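Local coordinates for Melibiose/raffinose/stachyose-binding protein MelE (Bacillus subtilis subsp. subtilis str. 168, PDB 4R6H) that binds melibiose, raffinose and stachyose as the solute-binding component of the MelEDC-MsmX ABC importer, at residues 145-150 against 265-270. Numbering follows the deposited sequence. Where two conformers were deposited one is given.
Sequences LAYNRN and IAFTMQ
Residues 145-148 and 267-269 run as antiparallel strands whose axes approach to 4.6 Å at 156°, with Ala-146 and Thr-268 forming a hydrogen-bonded pair: Ala-146 N donates to Thr-268 O and Thr-268 N to Ala-146 O. A third backbone bond, from Asn-148 N to Ala-266 O (2.9 Å), lies in the carbonyl plane, and the same oxygen receives a CA-H...O contact from Tyr-147 CA at 3.0 Å. On the face bearing Tyr-147 and Phe-267, the CD1 corner of the Phe-267 ring rests on Tyr-147 CB at 3.6 Å. A chi1 of 69° sets CG of Tyr-147 between backbone N and carbonyl carbon, and the far end of the phenol turns from the neighbouring strand. Phe-267 is packed further by Phe-166, edge-to-face, and by Leu-170 and Ile-173 of helix 163-177. At the other end of the pairing the bent chain of Met-269 brings SD against Leu-145 CD2 (3.8 Å). The strands belong to the mixed sheet of one lobe of this solute-binding protein, where strand 141-148 lies between 265-269 and 287-291 and runs straight into helix 149-155. Asn-148 is the N-cap of that helix. With chi1 at -177° its amide is carried away from the backbone N, and OD1 accepts from Ile-151 N and, above its carbonyl plane, from Asn-150 ND2 at 2.9 Å. The ND2 end turns back to the other strand, donating to a water that in turn donates to Ile-265 O (2.7 Å). Without the amide, as with an alanine here, Ile-151 N is likely to lose its cap and the water its link from Asn-148 to Ile-265 O. On the face shared by Ala-146 and Thr-268, Thr-268 OG1 bonds to Trp-185 O; Gln-270, extended beyond CG, reaches across to Gly-144, whose N donates to OE1.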
loop_
_atom_site.group_PDB
_atom_site.type_symbol
_atom_site.label_atom_id
_atom_site.label_comp_id
_atom_site.label_asym_id
_atom_site.label_seq_id
_atom_site.Cartn_x
_atom_site.Cartn_y
_atom_site.Cartn_z
ATOM N N LEU A 145 -6.880 -4.452 8.145
ATOM C CA LEU A 145 -8.275 -4.705 7.853
ATOM C C LEU A 145 -9.128 -3.529 8.327
ATOM O O LEU A 145 -8.888 -3.002 9.442
ATOM C CB LEU A 145 -8.756 -5.959 8.593
ATOM C CG LEU A 145 -8.030 -7.245 8.307
ATOM C CD1 LEU A 145 -8.459 -8.342 9.250
ATOM C CD2 LEU A 145 -8.278 -7.702 6.885
ATOM N N ALA A 146 -10.120 -3.177 7.539
ATOM C CA ALA A 146 -11.140 -2.221 7.943
ATOM C C ALA A 146 -12.341 -2.976 8.496
ATOM O O ALA A 146 -12.653 -4.084 8.062
ATOM C CB ALA A 146 -11.562 -1.362 6.786
ATOM N N TYR A 147 -13.035 -2.381 9.484
ATOM C CA TYR A 147 -14.118 -3.094 10.110
ATOM C C TYR A 147 -15.146 -2.143 10.698
ATOM O O TYR A 147 -14.845 -0.995 11.012
ATOM C CB TYR A 147 -13.598 -4.020 11.214
ATOM C CG TYR A 147 -13.068 -3.299 12.421
ATOM C CD1 TYR A 147 -11.826 -2.662 12.415
ATOM C CD2 TYR A 147 -13.845 -3.169 13.570
ATOM C CE1 TYR A 147 -11.359 -1.976 13.537
ATOM C CE2 TYR A 147 -13.379 -2.512 14.669
ATOM C CZ TYR A 147 -12.136 -1.918 14.653
ATOM O OH TYR A 147 -11.688 -1.180 15.751
ATOM N N ASN A 148 -16.363 -2.654 10.859
ATOM C CA ASN A 148 -17.473 -1.918 11.463
ATOM C C ASN A 148 -17.418 -2.095 12.965
ATOM O O ASN A 148 -17.647 -3.181 13.472
ATOM C CB ASN A 148 -18.781 -2.438 10.882
ATOM C CG ASN A 148 -19.979 -1.707 11.385
ATOM O OD1 ASN A 148 -20.067 -1.376 12.581
ATOM N ND2 ASN A 148 -20.934 -1.482 10.501
ATOM N N ARG A 149 -17.046 -1.034 13.676
ATOM C CA ARG A 149 -16.846 -1.110 15.125
ATOM C C ARG A 149 -18.114 -1.549 15.864
ATOM O O ARG A 149 -18.044 -2.368 16.791
ATOM C CB ARG A 149 -16.392 0.230 15.662
ATOM C CG ARG A 149 -15.118 0.803 15.057
ATOM C CD ARG A 149 -14.803 2.145 15.710
ATOM N NE ARG A 149 -13.670 2.871 15.162
ATOM C CZ ARG A 149 -12.412 2.788 15.604
ATOM N NH1 ARG A 149 -11.521 3.549 15.019
ATOM N NH2 ARG A 149 -12.060 2.011 16.625
ATOM N N ASN A 150 -19.248 -1.044 15.424
ATOM C CA ASN A 150 -20.508 -1.316 16.098
ATOM C C ASN A 150 -20.901 -2.785 15.954
ATOM O O ASN A 150 -21.418 -3.370 16.910
ATOM C CB ASN A 150 -21.565 -0.394 15.499
ATOM C CG ASN A 150 -20.993 0.995 15.110
ATOM O OD1 ASN A 150 -20.980 1.901 15.940
ATOM N ND2 ASN A 150 -20.468 1.144 13.856
ATOM N N ILE A 265 -21.661 -5.056 6.266
ATOM C CA ILE A 265 -20.324 -5.647 6.122
ATOM C C ILE A 265 -19.565 -5.529 7.417
ATOM O O ILE A 265 -19.455 -4.424 7.961
ATOM C CB ILE A 265 -19.513 -4.931 5.011
ATOM C CG1 ILE A 265 -20.081 -5.219 3.608
ATOM C CG2 ILE A 265 -18.049 -5.361 5.028
ATOM C CD1 ILE A 265 -19.509 -4.323 2.531
ATOM N N ALA A 266 -19.003 -6.615 7.936
ATOM C CA ALA A 266 -18.181 -6.525 9.154
ATOM C C ALA A 266 -16.732 -6.132 8.886
ATOM O O ALA A 266 -16.243 -5.175 9.466
ATOM C CB ALA A 266 -18.244 -7.811 9.961
ATOM N N PHE A 267 -16.050 -6.871 8.021
ATOM C CA PHE A 267 -14.642 -6.635 7.671
ATOM C C PHE A 267 -14.469 -6.513 6.164
ATOM O O PHE A 267 -15.175 -7.140 5.379
ATOM C CB PHE A 267 -13.780 -7.797 8.085
ATOM C CG PHE A 267 -13.630 -7.991 9.559
ATOM C CD1 PHE A 267 -12.580 -7.386 10.248
ATOM C CD2 PHE A 267 -14.464 -8.877 10.254
ATOM C CE1 PHE A 267 -12.386 -7.642 11.594
ATOM C CE2 PHE A 267 -14.288 -9.108 11.612
ATOM C CZ PHE A 267 -13.250 -8.502 12.282
ATOM N N THR A 268 -13.440 -5.768 5.775
ATOM C CA THR A 268 -12.974 -5.755 4.382
ATOM C C THR A 268 -11.514 -5.368 4.388
ATOM O O THR A 268 -11.043 -4.813 5.364
ATOM C CB THR A 268 -13.853 -4.862 3.471
ATOM O OG1 THR A 268 -13.595 -5.166 2.106
ATOM C CG2 THR A 268 -13.611 -3.373 3.709
ATOM N N MET A 269 -10.775 -5.689 3.328
ATOM C CA MET A 269 -9.383 -5.259 3.251
ATOM C C MET A 269 -9.306 -3.770 3.125
ATOM O O MET A 269 -10.182 -3.114 2.551
ATOM C CB MET A 269 -8.678 -5.890 2.057
ATOM C CG MET A 269 -8.627 -7.405 1.980
ATOM S SD MET A 269 -7.705 -8.373 3.161
ATOM C CE MET A 269 -6.037 -7.666 3.004
ATOM N N GLN A 270 -8.258 -3.203 3.726
ATOM C CA GLN A 270 -8.230 -1.761 3.819
ATOM C C GLN A 270 -8.062 -1.097 2.468
ATOM O O GLN A 270 -7.190 -1.478 1.687
ATOM C CB GLN A 270 -7.090 -1.404 4.702
ATOM C CG GLN A 270 -7.212 -0.045 5.283
ATOM C CD GLN A 270 -6.162 0.103 6.317
ATOM O OE1 GLN A 270 -5.943 -0.826 7.109
ATOM N NE2 GLN A 270 -5.537 1.254 6.362
HETATM O O HOH W 1 -21.188 -2.302 7.770
#